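Long-range contacts in tRNA (guanosine(18)-2'-O)-methyltransferase (Aquifex aeolicus, PDB 1ZJR), which transfers a methyl group from S-adenosyl-L-methionine to the 2'-oxygen of guanosine 18 in a subset of tRNAs: residues Ile100-Glu108 and Glu128-Ile136; Val110-Thr118 and Asp141-Tyr149. All coordinates share one frame; numbering follows the deposited sequence.

Overall arrangement
Both contacts lie at the parallel sheet of this SPOUT-class methyltransferase, beside the predicted S-adenosyl-L-methionine site, with centres about 12 Å apart. Contact 1 sets the end of strand 99-103 against the loop leading to helix 134-137; contact 2 pairs the edge strand 110-111 with strand 142-145. Along the chain the segments alternate. Strands 99-103 and 142-145 are sheet neighbours, so the two contacts join directly: Ala102 O lies 2.8 Å from Ile144 N, a probable hydrogen bond. Thr103 of contact 1 and Ile146 of contact 2, both predicted to bind S-adenosyl-L-methionine, have side chains about 6 Å apart, and a glycerol, probably from the crystallisation liquor, is hydrogen-bonded to Thr103 OG1.

Contact 1: residues Ile100-Glu108 and Glu128-Ile136; sequences IVATWLSKE and ELQGVSPEI
Gln130 crosses obliquely over one face of the Trp104 ring, its CB 3.9 Å from the centroid of the six-membered ring in a CH-pi contact; the extended chain carries the amide across the same face, the planes 36° apart. Because chi1 near -178° puts CG opposite the backbone N, the indole lies back against the 128-136 loop, although its CB sets off away from it. Val132 O comes to the ring edge in plane, 3.3 Å from Trp104 CZ3. Val132 CG2 packs against CE3 and against the small Ala102 CB, and Trp104 CH2 on Pro134 CG (4.1 Å). Replacing Trp104 by an alanine would probably strip Gln130 of the face it lies on and open a gap beside Val132 and Pro134.

Two backbone bonds fix the register: Leu105 N to Gln130 O (2.8 Å) and Val132 N to Thr103 O (3.2 Å). Thr103 is predicted to bind S-adenosyl-L-methionine, so the second ties that probable site to the loop. Gly131 suits its place because a CB would clash with Thr103 O. Ser133, the N-cap, accepts from Ile136 N (3.3 Å to OG). Trp104 NE1 makes a weak bond to Glu108 OE1, which may help orient the indole; that oxygen also salt-bridges Lys143. Strand 121-126 receives Val132 on Val124, strand 26-31 is met through Asp31, and Ile136 reaches Leu90 of helix 86-95.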
ATOM      1  N   ILE A 100      -0.793 -11.576   6.093  1.00 30.51           N
ATOM      2  CA  ILE A 100      -0.727 -10.262   6.717  1.00 30.57           C
ATOM      3  C   ILE A 100       0.690 -10.050   7.245  1.00 29.05           C
ATOM      4  O   ILE A 100       1.135 -10.747   8.159  1.00 29.58           O
ATOM      5  CB  ILE A 100      -1.733 -10.152   7.881  1.00 30.41           C
ATOM      6  CG1 ILE A 100      -3.116 -10.619   7.412  1.00 30.98           C
ATOM      7  CG2 ILE A 100      -1.787  -8.713   8.386  1.00 31.14           C
ATOM      8  CD1 ILE A 100      -3.676  -9.847   6.226  1.00 29.02           C
ATOM      9  N   VAL A 101       1.386  -9.086   6.651  1.00 27.87           N
ATOM     10  CA  VAL A 101       2.765  -8.757   7.003  1.00 27.45           C
ATOM     11  C   VAL A 101       2.776  -7.405   7.717  1.00 29.28           C
ATOM     12  O   VAL A 101       2.440  -6.378   7.126  1.00 27.34           O
ATOM     13  CB  VAL A 101       3.630  -8.686   5.722  1.00 27.98           C
ATOM     14  CG1 VAL A 101       5.085  -8.370   6.062  1.00 27.93           C
ATOM     15  CG2 VAL A 101       3.535 -10.018   4.969  1.00 27.70           C
ATOM     16  N   ALA A 102       3.172  -7.403   8.985  1.00 28.72           N
ATOM     17  CA  ALA A 102       3.168  -6.167   9.755  1.00 28.15           C
ATOM     18  C   ALA A 102       4.509  -5.749  10.331  1.00 27.59           C
ATOM     19  O   ALA A 102       5.270  -6.572  10.834  1.00 26.75           O
ATOM     20  CB  ALA A 102       2.147  -6.275  10.878  1.00 28.58           C
ATOM     21  N   THR A 103       4.794  -4.453  10.259  1.00 28.12           N
ATOM     22  CA  THR A 103       6.033  -3.922  10.813  1.00 27.10           C
ATOM     23  C   THR A 103       5.827  -3.897  12.322  1.00 27.43           C
ATOM     24  O   THR A 103       4.938  -3.206  12.823  1.00 27.75           O
ATOM     25  CB  THR A 103       6.293  -2.486  10.338  1.00 26.67           C
ATOM     26  OG1 THR A 103       5.159  -1.673  10.669  1.00 27.45           O
ATOM     27  CG2 THR A 103       6.525  -2.457   8.832  1.00 26.04           C
ATOM     28  N   TRP A 104       6.647  -4.656  13.038  1.00 29.16           N
ATOM     29  CA  TRP A 104       6.552  -4.740  14.494  1.00 30.11           C
ATOM     30  C   TRP A 104       7.964  -4.612  15.056  1.00 30.45           C
ATOM     31  O   TRP A 104       8.828  -5.451  14.790  1.00 29.44           O
ATOM     32  CB  TRP A 104       5.911  -6.085  14.879  1.00 30.14           C
ATOM     33  CG  TRP A 104       5.705  -6.296  16.356  1.00 31.91           C
ATOM     34  CD1 TRP A 104       6.380  -7.169  17.157  1.00 33.27           C
ATOM     35  CD2 TRP A 104       4.758  -5.623  17.203  1.00 30.63           C
ATOM     36  NE1 TRP A 104       5.914  -7.086  18.451  1.00 34.11           N
ATOM     37  CE2 TRP A 104       4.921  -6.145  18.508  1.00 32.15           C
ATOM     38  CE3 TRP A 104       3.791  -4.633  16.985  1.00 30.54           C
ATOM     39  CZ2 TRP A 104       4.151  -5.707  19.595  1.00 30.40           C
ATOM     40  CZ3 TRP A 104       3.023  -4.198  18.067  1.00 30.47           C
ATOM     41  CH2 TRP A 104       3.211  -4.737  19.357  1.00 30.57           C
ATOM     42  N   LEU A 105       8.196  -3.549  15.819  1.00 32.62           N
ATOM     43  CA  LEU A 105       9.512  -3.283  16.392  1.00 37.17           C
ATOM     44  C   LEU A 105       9.738  -4.197  17.588  1.00 39.20           C
ATOM     45  O   LEU A 105       9.332  -3.893  18.709  1.00 39.20           O
ATOM     46  CB  LEU A 105       9.608  -1.808  16.806  1.00 37.87           C
ATOM     47  CG  LEU A 105      10.997  -1.184  16.966  1.00 42.26           C
ATOM     48  CD1 LEU A 105      11.787  -1.327  15.664  1.00 40.19           C
ATOM     49  CD2 LEU A 105      10.846   0.290  17.333  1.00 39.97           C
ATOM     50  N   SER A 106      10.388  -5.324  17.330  1.00 40.41           N
ATOM     51  CA  SER A 106      10.651  -6.304  18.369  1.00 44.72           C
ATOM     52  C   SER A 106      11.781  -7.229  17.937  1.00 45.26           C
ATOM     53  O   SER A 106      11.976  -7.471  16.744  1.00 44.45           O
ATOM     54  CB  SER A 106       9.382  -7.116  18.631  1.00 45.19           C
ATOM     55  OG  SER A 106       9.592  -8.097  19.624  1.00 51.90           O
ATOM     56  N   LYS A 107      12.528  -7.747  18.908  1.00 46.28           N
ATOM     57  CA  LYS A 107      13.631  -8.647  18.601  1.00 46.99           C
ATOM     58  C   LYS A 107      13.115  -9.983  18.079  1.00 45.63           C
ATOM     59  O   LYS A 107      13.872 -10.774  17.518  1.00 46.38           O
ATOM     60  CB  LYS A 107      14.506  -8.863  19.843  1.00 50.34           C
ATOM     61  CG  LYS A 107      15.366  -7.653  20.218  1.00 54.46           C
ATOM     62  CD  LYS A 107      14.513  -6.426  20.525  1.00 57.38           C
ATOM     63  CE  LYS A 107      15.364  -5.206  20.859  1.00 59.28           C
ATOM     64  NZ  LYS A 107      16.203  -4.759  19.710  1.00 61.27           N
ATOM     65  N   GLU A 108      11.816 -10.220  18.246  1.00 44.75           N
ATOM     66  CA  GLU A 108      11.194 -11.457  17.783  1.00 44.72           C
ATOM     67  C   GLU A 108      10.825 -11.384  16.300  1.00 42.59           C
ATOM     68  O   GLU A 108      10.571 -12.408  15.663  1.00 40.92           O
ATOM     69  CB  GLU A 108       9.937 -11.747  18.607  1.00 48.60           C
ATOM     70  CG  GLU A 108       8.859 -10.680  18.470  1.00 55.43           C
ATOM     71  CD  GLU A 108       7.800 -10.773  19.547  1.00 59.27           C
ATOM     72  OE1 GLU A 108       6.854  -9.956  19.526  1.00 60.88           O
ATOM     73  OE2 GLU A 108       7.914 -11.663  20.418  1.00 63.02           O
ATOM     74  N   GLU A 128       2.304   3.599  15.308  1.00 29.28           N
ATOM     75  CA  GLU A 128       2.005   3.287  16.703  1.00 30.25           C
ATOM     76  C   GLU A 128       3.375   3.021  17.320  1.00 30.24           C
ATOM     77  O   GLU A 128       4.373   2.936  16.603  1.00 30.43           O
ATOM     78  CB  GLU A 128       1.095   2.057  16.835  1.00 28.33           C
ATOM     79  CG  GLU A 128      -0.338   2.254  16.304  1.00 28.88           C
ATOM     80  CD  GLU A 128      -1.139   3.338  17.040  1.00 30.09           C
ATOM     81  OE1 GLU A 128      -2.301   3.585  16.652  1.00 30.62           O
ATOM     82  OE2 GLU A 128      -0.621   3.947  17.998  1.00 29.64           O
ATOM     83  N   LEU A 129       3.426   2.894  18.640  1.00 31.26           N
ATOM     84  CA  LEU A 129       4.685   2.684  19.350  1.00 32.26           C
ATOM     85  C   LEU A 129       5.662   1.707  18.697  1.00 31.46           C
ATOM     86  O   LEU A 129       6.844   2.023  18.527  1.00 30.16           O
ATOM     87  CB  LEU A 129       4.396   2.237  20.787  1.00 35.65           C
ATOM     88  CG  LEU A 129       5.603   2.239  21.726  1.00 38.28           C
ATOM     89  CD1 LEU A 129       6.199   3.638  21.778  1.00 40.43           C
ATOM     90  CD2 LEU A 129       5.180   1.790  23.115  1.00 41.03           C
ATOM     91  N   GLN A 130       5.181   0.524  18.331  1.00 29.72           N
ATOM     92  CA  GLN A 130       6.051  -0.472  17.709  1.00 30.73           C
ATOM     93  C   GLN A 130       5.749  -0.692  16.223  1.00 30.15           C
ATOM     94  O   GLN A 130       6.071  -1.739  15.661  1.00 32.05           O
ATOM     95  CB  GLN A 130       5.945  -1.796  18.476  1.00 32.25           C
ATOM     96  CG  GLN A 130       6.414  -1.683  19.926  1.00 34.60           C
ATOM     97  CD  GLN A 130       6.326  -2.991  20.689  1.00 35.72           C
ATOM     98  OE1 GLN A 130       7.120  -3.910  20.480  1.00 35.25           O
ATOM     99  NE2 GLN A 130       5.348  -3.083  21.576  1.00 34.48           N
ATOM    100  N   GLY A 131       5.157   0.312  15.586  1.00 29.85           N
ATOM    101  CA  GLY A 131       4.818   0.205  14.175  1.00 28.03           C
ATOM    102  C   GLY A 131       3.311   0.110  14.066  1.00 26.79           C
ATOM    103  O   GLY A 131       2.616   1.126  13.975  1.00 26.61           O
ATOM    104  N   VAL A 132       2.801  -1.115  14.067  1.00 26.88           N
ATOM    105  CA  VAL A 132       1.366  -1.331  14.021  1.00 27.38           C
ATOM    106  C   VAL A 132       0.919  -1.497  15.473  1.00 28.32           C
ATOM    107  O   VAL A 132       1.747  -1.632  16.375  1.00 28.20           O
ATOM    108  CB  VAL A 132       0.996  -2.612  13.233  1.00 26.64           C
ATOM    109  CG1 VAL A 132       1.467  -2.486  11.775  1.00 26.95           C
ATOM    110  CG2 VAL A 132       1.623  -3.835  13.898  1.00 26.73           C
ATOM    111  N   SER A 133      -0.386  -1.483  15.699  1.00 28.68           N
ATOM    112  CA  SER A 133      -0.909  -1.643  17.049  1.00 29.91           C
ATOM    113  C   SER A 133      -0.795  -3.098  17.488  1.00 31.14           C
ATOM    114  O   SER A 133      -0.572  -3.991  16.669  1.00 29.56           O
ATOM    115  CB  SER A 133      -2.375  -1.228  17.084  1.00 29.11           C
ATOM    116  OG  SER A 133      -3.124  -2.035  16.192  1.00 29.38           O
ATOM    117  N   PRO A 134      -0.921  -3.353  18.799  1.00 31.62           N
ATOM    118  CA  PRO A 134      -0.833  -4.731  19.284  1.00 31.70           C
ATOM    119  C   PRO A 134      -2.033  -5.528  18.767  1.00 31.37           C
ATOM    120  O   PRO A 134      -1.940  -6.738  18.550  1.00 31.19           O
ATOM    121  CB  PRO A 134      -0.852  -4.564  20.802  1.00 32.27           C
ATOM    122  CG  PRO A 134      -0.178  -3.238  20.995  1.00 32.98           C
ATOM    123  CD  PRO A 134      -0.827  -2.397  19.917  1.00 31.63           C
ATOM    124  N   GLU A 135      -3.156  -4.842  18.578  1.00 30.86           N
ATOM    125  CA  GLU A 135      -4.372  -5.481  18.082  1.00 31.51           C
ATOM    126  C   GLU A 135      -4.111  -6.059  16.694  1.00 33.17           C
ATOM    127  O   GLU A 135      -4.509  -7.186  16.387  1.00 30.59           O
ATOM    128  CB  GLU A 135      -5.524  -4.473  18.007  1.00 32.16           C
ATOM    129  CG  GLU A 135      -6.090  -4.012  19.355  1.00 34.29           C
ATOM    130  CD  GLU A 135      -5.132  -3.133  20.157  1.00 35.96           C
ATOM    131  OE1 GLU A 135      -4.534  -2.202  19.581  1.00 34.21           O
ATOM    132  OE2 GLU A 135      -4.990  -3.364  21.377  1.00 36.43           O
ATOM    133  N   ILE A 136      -3.427  -5.287  15.859  1.00 31.34           N
ATOM    134  CA  ILE A 136      -3.114  -5.733  14.510  1.00 31.42           C
ATOM    135  C   ILE A 136      -2.051  -6.829  14.466  1.00 31.36           C
ATOM    136  O   ILE A 136      -2.221  -7.836  13.780  1.00 30.26           O
ATOM    137  CB  ILE A 136      -2.652  -4.541  13.628  1.00 30.45           C
ATOM    138  CG1 ILE A 136      -3.836  -3.608  13.360  1.00 30.98           C
ATOM    139  CG2 ILE A 136      -2.051  -5.052  12.322  1.00 30.10           C
ATOM    140  CD1 ILE A 136      -3.481  -2.356  12.557  1.00 30.17           C
TER

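Contact 2: residues Val110-Thr118 and Asp141-Tyr149; sequences VNFREVDYT and DKKIVIPMY
Ile144 presents its two branches to different partners of the 110-118 segment. CG1 stands between the backbone N and the carbonyl carbon (chi1 59°), which carries CD1 to Phe112 CB and to within 3.7 Å of Tyr117 OH, while CG2 meets Val115 CG2 at 3.7 Å, the two side chains at about a right angle. Val110 CG2 approaches Ile144 CG2 obliquely, so these three pack together on one side of the strand pair. Branching suits Val115 too: CG2 slides along aliphatic Lys142, and CG1 lies over the Tyr117 ring.

The Phe112 ring turns its edge to the second segment: Pro147 CD lies in its plane, 3.9 Å from CE2. The side chain of Ile146, predicted to bind S-adenosyl-L-methionine, slants past the ring, its CG1 4.0 Å from Phe112 CD2. The extended Arg113 chain runs over one ring face, and Phe112 CZ lies over the centre of its guanidinium. Tyr117 OH donates to a lone pair of Phe112 O (2.7 Å).

Parallel pairing sets these groups: Val110 N to Lys143 O (2.9 Å), Val145 N to Val110 O (3.0 Å) and Phe112 N to Val145 O (3.0 Å). Asn111 OD1 accepts from Arg113 N, an Asx turn just past the strand. Strand 110-111 is the sheet's edge within this chain; Val101 of strand 99-103 touches Ile144 and Val115, while helix 157-174 meets Phe112 through Ile163 and Tyr117 through Ile164 and Ala168.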
ATOM      1  N   VAL A 110      11.244 -10.713  12.177  1.00 34.15           N
ATOM      2  CA  VAL A 110      12.245 -11.162  11.223  1.00 34.27           C
ATOM      3  C   VAL A 110      12.626 -10.064  10.241  1.00 33.81           C
ATOM      4  O   VAL A 110      11.884  -9.097  10.056  1.00 31.89           O
ATOM      5  CB  VAL A 110      11.738 -12.380  10.421  1.00 35.48           C
ATOM      6  CG1 VAL A 110      11.304 -13.482  11.374  1.00 35.71           C
ATOM      7  CG2 VAL A 110      10.582 -11.970   9.516  1.00 34.96           C
ATOM      8  N   ASN A 111      13.794 -10.223   9.625  1.00 32.95           N
ATOM      9  CA  ASN A 111      14.299  -9.281   8.632  1.00 32.60           C
ATOM     10  C   ASN A 111      13.249  -9.234   7.517  1.00 32.14           C
ATOM     11  O   ASN A 111      12.808 -10.279   7.028  1.00 29.13           O
ATOM     12  CB  ASN A 111      15.654  -9.787   8.109  1.00 33.71           C
ATOM     13  CG  ASN A 111      16.289  -8.854   7.102  1.00 32.17           C
ATOM     14  OD1 ASN A 111      15.745  -8.621   6.032  1.00 32.09           O
ATOM     15  ND2 ASN A 111      17.461  -8.322   7.439  1.00 31.40           N
ATOM     16  N   PHE A 112      12.850  -8.027   7.117  1.00 30.57           N
ATOM     17  CA  PHE A 112      11.820  -7.861   6.090  1.00 29.69           C
ATOM     18  C   PHE A 112      12.092  -8.562   4.757  1.00 29.45           C
ATOM     19  O   PHE A 112      11.166  -8.793   3.977  1.00 30.60           O
ATOM     20  CB  PHE A 112      11.558  -6.365   5.840  1.00 28.52           C
ATOM     21  CG  PHE A 112      12.607  -5.692   5.001  1.00 28.17           C
ATOM     22  CD1 PHE A 112      12.337  -5.335   3.681  1.00 27.68           C
ATOM     23  CD2 PHE A 112      13.865  -5.417   5.523  1.00 27.81           C
ATOM     24  CE1 PHE A 112      13.304  -4.716   2.894  1.00 27.42           C
ATOM     25  CE2 PHE A 112      14.843  -4.796   4.739  1.00 27.33           C
ATOM     26  CZ  PHE A 112      14.562  -4.446   3.426  1.00 27.98           C
ATOM     27  N   ARG A 113      13.343  -8.907   4.485  1.00 29.89           N
ATOM     28  CA  ARG A 113      13.654  -9.579   3.224  1.00 31.82           C
ATOM     29  C   ARG A 113      13.381 -11.085   3.259  1.00 33.24           C
ATOM     30  O   ARG A 113      13.518 -11.767   2.240  1.00 33.66           O
ATOM     31  CB  ARG A 113      15.115  -9.331   2.825  1.00 31.26           C
ATOM     32  CG  ARG A 113      15.456  -7.855   2.606  1.00 31.85           C
ATOM     33  CD  ARG A 113      16.785  -7.673   1.877  1.00 32.96           C
ATOM     34  NE  ARG A 113      17.111  -6.261   1.679  1.00 30.77           N
ATOM     35  CZ  ARG A 113      17.817  -5.522   2.531  1.00 31.10           C
ATOM     36  NH1 ARG A 113      18.290  -6.056   3.651  1.00 30.35           N
ATOM     37  NH2 ARG A 113      18.043  -4.241   2.268  1.00 29.51           N
ATOM     38  N   GLU A 114      12.985 -11.601   4.417  1.00 35.06           N
ATOM     39  CA  GLU A 114      12.711 -13.030   4.550  1.00 38.10           C
ATOM     40  C   GLU A 114      11.290 -13.399   4.134  1.00 38.51           C
ATOM     41  O   GLU A 114      10.957 -14.577   3.985  1.00 40.03           O
ATOM     42  CB  GLU A 114      12.984 -13.484   5.989  1.00 40.48           C
ATOM     43  CG  GLU A 114      14.450 -13.349   6.380  1.00 45.17           C
ATOM     44  CD  GLU A 114      14.747 -13.833   7.788  1.00 48.82           C
ATOM     45  OE1 GLU A 114      15.908 -13.688   8.226  1.00 51.28           O
ATOM     46  OE2 GLU A 114      13.830 -14.359   8.455  1.00 51.61           O
ATOM     47  N   VAL A 115      10.460 -12.385   3.921  1.00 36.49           N
ATOM     48  CA  VAL A 115       9.080 -12.593   3.513  1.00 34.01           C
ATOM     49  C   VAL A 115       8.971 -12.752   1.998  1.00 33.67           C
ATOM     50  O   VAL A 115       9.746 -12.160   1.243  1.00 32.65           O
ATOM     51  CB  VAL A 115       8.196 -11.401   3.959  1.00 35.29           C
ATOM     52  CG1 VAL A 115       6.815 -11.491   3.324  1.00 33.90           C
ATOM     53  CG2 VAL A 115       8.075 -11.390   5.470  1.00 33.36           C
ATOM     54  N   ASP A 116       8.013 -13.564   1.561  1.00 31.68           N
ATOM     55  CA  ASP A 116       7.772 -13.773   0.134  1.00 31.45           C
ATOM     56  C   ASP A 116       6.619 -12.841  -0.248  1.00 30.65           C
ATOM     57  O   ASP A 116       5.456 -13.153  -0.001  1.00 30.26           O
ATOM     58  CB  ASP A 116       7.378 -15.233  -0.128  1.00 33.23           C
ATOM     59  CG  ASP A 116       7.041 -15.499  -1.581  1.00 35.82           C
ATOM     60  OD1 ASP A 116       7.009 -14.538  -2.382  1.00 33.73           O
ATOM     61  OD2 ASP A 116       6.801 -16.678  -1.926  1.00 38.19           O
ATOM     62  N   TYR A 117       6.950 -11.698  -0.847  1.00 29.39           N
ATOM     63  CA  TYR A 117       5.935 -10.718  -1.228  1.00 28.57           C
ATOM     64  C   TYR A 117       5.248 -11.001  -2.563  1.00 27.64           C
ATOM     65  O   TYR A 117       4.389 -10.229  -2.983  1.00 26.02           O
ATOM     66  CB  TYR A 117       6.546  -9.305  -1.267  1.00 27.37           C
ATOM     67  CG  TYR A 117       7.125  -8.848   0.061  1.00 27.32           C
ATOM     68  CD1 TYR A 117       8.457  -9.102   0.390  1.00 29.43           C
ATOM     69  CD2 TYR A 117       6.326  -8.204   1.006  1.00 29.66           C
ATOM     70  CE1 TYR A 117       8.978  -8.728   1.631  1.00 28.75           C
ATOM     71  CE2 TYR A 117       6.837  -7.824   2.251  1.00 26.57           C
ATOM     72  CZ  TYR A 117       8.160  -8.091   2.554  1.00 29.01           C
ATOM     73  OH  TYR A 117       8.658  -7.738   3.782  1.00 28.14           O
ATOM     74  N   THR A 118       5.608 -12.099  -3.225  1.00 29.13           N
ATOM     75  CA  THR A 118       5.001 -12.425  -4.519  1.00 29.17           C
ATOM     76  C   THR A 118       3.627 -13.080  -4.405  1.00 31.02           C
ATOM     77  O   THR A 118       2.897 -13.175  -5.392  1.00 29.85           O
ATOM     78  CB  THR A 118       5.915 -13.349  -5.365  1.00 32.26           C
ATOM     79  OG1 THR A 118       5.987 -14.647  -4.760  1.00 30.19           O
ATOM     80  CG2 THR A 118       7.313 -12.752  -5.470  1.00 30.73           C
ATOM     81  N   ASP A 141       0.628 -12.651  10.003  1.00 34.79           N
ATOM     82  CA  ASP A 141       1.253 -13.914   9.622  1.00 35.86           C
ATOM     83  C   ASP A 141       2.762 -13.737   9.731  1.00 35.59           C
ATOM     84  O   ASP A 141       3.494 -14.679  10.040  1.00 35.10           O
ATOM     85  CB  ASP A 141       0.885 -14.277   8.183  1.00 37.84           C
ATOM     86  CG  ASP A 141      -0.577 -14.636   8.033  1.00 40.48           C
ATOM     87  OD1 ASP A 141      -0.980 -15.693   8.562  1.00 40.82           O
ATOM     88  OD2 ASP A 141      -1.323 -13.864   7.394  1.00 39.15           O
ATOM     89  N   LYS A 142       3.220 -12.518   9.467  1.00 33.23           N
ATOM     90  CA  LYS A 142       4.639 -12.193   9.543  1.00 32.94           C
ATOM     91  C   LYS A 142       4.830 -10.872  10.284  1.00 32.14           C
ATOM     92  O   LYS A 142       4.076  -9.920  10.074  1.00 30.77           O
ATOM     93  CB  LYS A 142       5.238 -12.068   8.136  1.00 35.48           C
ATOM     94  CG  LYS A 142       5.298 -13.367   7.332  1.00 37.54           C
ATOM     95  CD  LYS A 142       6.338 -14.323   7.897  1.00 40.39           C
ATOM     96  CE  LYS A 142       6.452 -15.576   7.038  1.00 42.26           C
ATOM     97  NZ  LYS A 142       5.150 -16.290   6.948  1.00 44.17           N
ATOM     98  N   LYS A 143       5.828 -10.833  11.163  1.00 31.57           N
ATOM     99  CA  LYS A 143       6.163  -9.627  11.916  1.00 33.69           C
ATOM    100  C   LYS A 143       7.555  -9.250  11.425  1.00 31.54           C
ATOM    101  O   LYS A 143       8.498 -10.013  11.603  1.00 32.30           O
ATOM    102  CB  LYS A 143       6.187  -9.917  13.420  1.00 35.62           C
ATOM    103  CG  LYS A 143       4.844 -10.363  13.974  1.00 39.68           C
ATOM    104  CD  LYS A 143       4.885 -10.533  15.486  1.00 43.04           C
ATOM    105  CE  LYS A 143       5.923 -11.554  15.903  1.00 44.66           C
ATOM    106  NZ  LYS A 143       5.984 -11.697  17.386  1.00 49.28           N
ATOM    107  N   ILE A 144       7.685  -8.076  10.816  1.00 29.65           N
ATOM    108  CA  ILE A 144       8.967  -7.671  10.249  1.00 27.99           C
ATOM    109  C   ILE A 144       9.618  -6.400  10.773  1.00 28.04           C
ATOM    110  O   ILE A 144       8.962  -5.508  11.302  1.00 26.54           O
ATOM    111  CB  ILE A 144       8.848  -7.496   8.718  1.00 28.62           C
ATOM    112  CG1 ILE A 144       7.780  -6.434   8.406  1.00 27.25           C
ATOM    113  CG2 ILE A 144       8.500  -8.829   8.063  1.00 28.66           C
ATOM    114  CD1 ILE A 144       7.721  -6.006   6.944  1.00 25.94           C
ATOM    115  N   VAL A 145      10.933  -6.338  10.604  1.00 26.87           N
ATOM    116  CA  VAL A 145      11.709  -5.169  10.993  1.00 28.13           C
ATOM    117  C   VAL A 145      12.727  -4.933   9.902  1.00 27.10           C
ATOM    118  O   VAL A 145      13.037  -5.843   9.125  1.00 26.82           O
ATOM    119  CB  VAL A 145      12.487  -5.368  12.320  1.00 29.24           C
ATOM    120  CG1 VAL A 145      11.535  -5.345  13.495  1.00 30.44           C
ATOM    121  CG2 VAL A 145      13.266  -6.671  12.277  1.00 29.92           C
ATOM    122  N   ILE A 146      13.226  -3.705   9.834  1.00 25.99           N
ATOM    123  CA  ILE A 146      14.252  -3.333   8.873  1.00 25.80           C
ATOM    124  C   ILE A 146      15.526  -3.203   9.711  1.00 26.04           C
ATOM    125  O   ILE A 146      15.518  -2.549  10.754  1.00 25.72           O
ATOM    126  CB  ILE A 146      13.922  -1.980   8.205  1.00 27.88           C
ATOM    127  CG1 ILE A 146      12.640  -2.109   7.370  1.00 29.33           C
ATOM    128  CG2 ILE A 146      15.090  -1.534   7.322  1.00 26.76           C
ATOM    129  CD1 ILE A 146      12.157  -0.782   6.772  1.00 28.01           C
ATOM    130  N   PRO A 147      16.632  -3.833   9.281  1.00 26.75           N
ATOM    131  CA  PRO A 147      17.877  -3.746  10.053  1.00 27.69           C
ATOM    132  C   PRO A 147      18.373  -2.314  10.267  1.00 28.13           C
ATOM    133  O   PRO A 147      18.386  -1.508   9.338  1.00 25.99           O
ATOM    134  CB  PRO A 147      18.853  -4.600   9.237  1.00 27.78           C
ATOM    135  CG  PRO A 147      18.337  -4.483   7.842  1.00 29.77           C
ATOM    136  CD  PRO A 147      16.837  -4.587   8.032  1.00 26.19           C
ATOM    137  N   MET A 148      18.781  -2.018  11.502  1.00 28.83           N
ATOM    138  CA  MET A 148      19.270  -0.693  11.879  1.00 29.60           C
ATOM    139  C   MET A 148      20.668  -0.835  12.479  1.00 30.34           C
ATOM    140  O   MET A 148      20.948  -1.797  13.195  1.00 27.75           O
ATOM    141  CB  MET A 148      18.358  -0.071  12.938  1.00 32.87           C
ATOM    142  CG  MET A 148      16.879  -0.149  12.643  1.00 37.17           C
ATOM    143  SD  MET A 148      16.390   1.040  11.398  1.00 41.10           S
ATOM    144  CE  MET A 148      14.674   0.707  11.264  1.00 34.89           C
ATOM    145  N   TYR A 149      21.535   0.131  12.205  1.00 30.15           N
ATOM    146  CA  TYR A 149      22.896   0.088  12.722  1.00 31.47           C
ATOM    147  C   TYR A 149      23.319   1.357  13.462  1.00 31.96           C
ATOM    148  O   TYR A 149      24.486   1.496  13.830  1.00 32.41           O
ATOM    149  CB  TYR A 149      23.873  -0.175  11.576  1.00 31.20           C
ATOM    150  CG  TYR A 149      23.585  -1.439  10.796  1.00 33.40           C
ATOM    151  CD1 TYR A 149      22.651  -1.448   9.760  1.00 34.36           C
ATOM    152  CD2 TYR A 149      24.242  -2.631  11.101  1.00 34.88           C
ATOM    153  CE1 TYR A 149      22.380  -2.612   9.044  1.00 32.86           C
ATOM    154  CE2 TYR A 149      23.979  -3.804  10.390  1.00 34.71           C
ATOM    155  CZ  TYR A 149      23.050  -3.784   9.364  1.00 35.25           C
ATOM    156  OH  TYR A 149      22.794  -4.931   8.653  1.00 33.54           O
TER